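Long-range contact in DMATS type aromatic prenyltransferase (Streptomyces coelicolor, PDB 6ZS0), which probably transfers a dimethylallyl group to C5 of the indole ring of tryptophan, as a bacterial ABBA-barrel aromatic prenyltransferase: residues Y206-N211 and G251-S256. Residues are numbered along the deposited sequence; the frame is centred on the assembly and turned at random. Where two conformers were deposited one is given.
Sequences YLRHDN and GRPAQS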
loop_
_atom_site.group_PDB
_atom_site.type_symbol
_atom_site.label_atom_id
_atom_site.label_comp_id
_atom_site.label_asym_id
_atom_site.label_seq_id
_atom_site.Cartn_x
_atom_site.Cartn_y
_atom_site.Cartn_z
ATOM N N TYR A 206 9.762 6.168 1.227
ATOM C CA TYR A 206 8.884 6.582 0.115
ATOM C C TYR A 206 9.125 8.052 -0.191
ATOM O O TYR A 206 9.246 8.866 0.752
ATOM C CB TYR A 206 7.418 6.330 0.444
ATOM C CG TYR A 206 7.023 4.890 0.456
ATOM C CD1 TYR A 206 7.440 4.045 1.460
ATOM C CD2 TYR A 206 6.223 4.372 -0.554
ATOM C CE1 TYR A 206 7.076 2.710 1.466
ATOM C CE2 TYR A 206 5.811 3.051 -0.531
ATOM C CZ TYR A 206 6.247 2.219 0.477
ATOM O OH TYR A 206 5.905 0.892 0.507
ATOM N N LEU A 207 9.187 8.382 -1.482
ATOM C CA LEU A 207 9.295 9.761 -1.976
ATOM C C LEU A 207 8.054 10.082 -2.789
ATOM O O LEU A 207 7.614 9.211 -3.555
ATOM C CB LEU A 207 10.539 9.904 -2.866
ATOM C CG LEU A 207 11.871 10.161 -2.157
ATOM C CD1 LEU A 207 12.175 9.125 -1.131
ATOM C CD2 LEU A 207 13.002 10.207 -3.176
ATOM N N ARG A 208 7.575 11.307 -2.666
ATOM C CA ARG A 208 6.522 11.887 -3.534
ATOM C C ARG A 208 7.200 12.511 -4.759
ATOM O O ARG A 208 8.262 13.151 -4.575
ATOM C CB ARG A 208 5.760 12.950 -2.746
ATOM C CG ARG A 208 4.388 13.302 -3.305
ATOM C CD ARG A 208 3.653 14.306 -2.416
ATOM N NE ARG A 208 4.231 14.392 -1.075
ATOM C CZ ARG A 208 3.731 13.856 0.046
ATOM N NH1 ARG A 208 4.408 13.988 1.171
ATOM N NH2 ARG A 208 2.574 13.199 0.053
ATOM N N HIS A 209 6.613 12.360 -5.937
ATOM C CA HIS A 209 7.173 12.958 -7.181
ATOM C C HIS A 209 6.059 13.703 -7.889
ATOM O O HIS A 209 5.197 13.075 -8.473
ATOM C CB HIS A 209 7.810 11.891 -8.070
ATOM C CG HIS A 209 8.922 11.153 -7.415
ATOM N ND1 HIS A 209 10.161 11.728 -7.169
ATOM C CD2 HIS A 209 8.975 9.893 -6.912
ATOM C CE1 HIS A 209 10.915 10.853 -6.547
ATOM N NE2 HIS A 209 10.209 9.731 -6.371
ATOM N N ASP A 210 6.053 15.013 -7.785
ATOM C CA ASP A 210 5.069 15.862 -8.479
ATOM C C ASP A 210 5.461 16.005 -9.953
ATOM O O ASP A 210 6.668 16.216 -10.233
ATOM C CB ASP A 210 4.984 17.220 -7.799
ATOM C CG ASP A 210 4.590 17.189 -6.333
ATOM O OD1 ASP A 210 4.138 16.147 -5.862
ATOM O OD2 ASP A 210 4.756 18.242 -5.670
ATOM N N ASN A 211 4.480 15.901 -10.839
ATOM C CA ASN A 211 4.605 16.132 -12.304
ATOM C C ASN A 211 5.737 15.248 -12.823
ATOM O O ASN A 211 6.622 15.721 -13.578
ATOM C CB ASN A 211 4.831 17.609 -12.623
ATOM C CG ASN A 211 3.747 18.479 -12.033
ATOM O OD1 ASN A 211 2.557 18.201 -12.192
ATOM N ND2 ASN A 211 4.142 19.529 -11.342
ATOM N N GLY A 251 -2.094 14.331 -12.457
ATOM C CA GLY A 251 -3.025 13.985 -11.367
ATOM C C GLY A 251 -2.307 14.002 -10.024
ATOM O O GLY A 251 -1.401 14.834 -9.815
ATOM N N ARG A 252 -2.738 13.175 -9.093
ATOM C CA ARG A 252 -2.059 13.145 -7.788
ATOM C C ARG A 252 -0.641 12.623 -8.013
ATOM O O ARG A 252 -0.352 11.985 -9.018
ATOM C CB ARG A 252 -2.831 12.260 -6.814
ATOM C CG ARG A 252 -2.538 10.784 -6.961
ATOM C CD ARG A 252 -3.446 9.940 -6.080
ATOM N NE ARG A 252 -4.802 10.008 -6.594
ATOM C CZ ARG A 252 -5.886 9.577 -5.954
ATOM N NH1 ARG A 252 -7.075 9.664 -6.540
ATOM N NH2 ARG A 252 -5.770 9.047 -4.745
ATOM N N PRO A 253 0.278 12.914 -7.079
ATOM C CA PRO A 253 1.687 12.595 -7.280
ATOM C C PRO A 253 1.955 11.082 -7.384
ATOM O O PRO A 253 1.278 10.251 -6.778
ATOM C CB PRO A 253 2.350 13.191 -6.013
ATOM C CG PRO A 253 1.373 14.190 -5.473
ATOM C CD PRO A 253 0.025 13.605 -5.823
ATOM N N ALA A 254 2.922 10.718 -8.203
ATOM C CA ALA A 254 3.534 9.395 -8.235
ATOM C C ALA A 254 4.382 9.259 -6.969
ATOM O O ALA A 254 4.707 10.279 -6.343
ATOM C CB ALA A 254 4.333 9.149 -9.486
ATOM N N GLN A 255 4.742 8.042 -6.634
ATOM C CA GLN A 255 5.613 7.764 -5.472
ATOM C C GLN A 255 6.677 6.789 -5.898
ATOM O O GLN A 255 6.444 5.967 -6.831
ATOM C CB GLN A 255 4.823 7.246 -4.264
ATOM C CG GLN A 255 3.849 8.270 -3.719
ATOM C CD GLN A 255 3.173 7.779 -2.463
ATOM O OE1 GLN A 255 3.764 7.051 -1.658
ATOM N NE2 GLN A 255 1.957 8.252 -2.252
ATOM N N SER A 256 7.819 6.851 -5.225
ATOM C CA SER A 256 8.835 5.785 -5.324
ATOM C C SER A 256 9.124 5.276 -3.920
ATOM O O SER A 256 8.943 6.042 -2.956
ATOM C CB SER A 256 10.096 6.239 -6.043
ATOM O OG SER A 256 10.716 7.315 -5.350
HETATM O O HOH W 1 3.600 12.696 -10.640
HETATM O O HOH W 2 1.722 14.731 -10.527
#
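Strands 206-209 and 254-256 run antiparallel, their axes 4.7 Å apart at closest approach. Leu-207 and Ser-256 form a hydrogen-bonded pair, with Leu-207 N 2.8 Å from Ser-256 O and the reverse bond nearly as short; both donors lie in the carbonyl planes. At the next such pair the bonding turns uneven: His-209 N reaches Ala-254 O at 2.9 Å, from above the carbonyl plane, but Ala-254 N to His-209 O is weak and bent (3.3 Å, 127°), and a water bridges the same two atoms.

On one face His-209, its CG anti to the carbonyl carbon (chi1 -60°), reaches diagonally past Ala-254, and NE2 forms a nearly straight hydrogen bond (2.7 Å, 164°) with Ser-256 OG, in the ring plane. Histidine suits this buried site, its ring also packing on Leu-220; the small hydroxyl also bonds His-258 NE2, joining two imidazoles. On the other face Arg-208 pairs with Gln-255, whose amide crosses the Tyr-206 ring obliquely. The Arg-208 methylenes lie alongside Pro-253, just before the strand, Arg-208 CG to Pro-253 CB 3.4 Å.

Within the ten-stranded barrel of the ABBA fold, 191-195 flanks strand 202-209, with Phe-190 edge-to-face with Tyr-206, and 270-275 flanks 254-260.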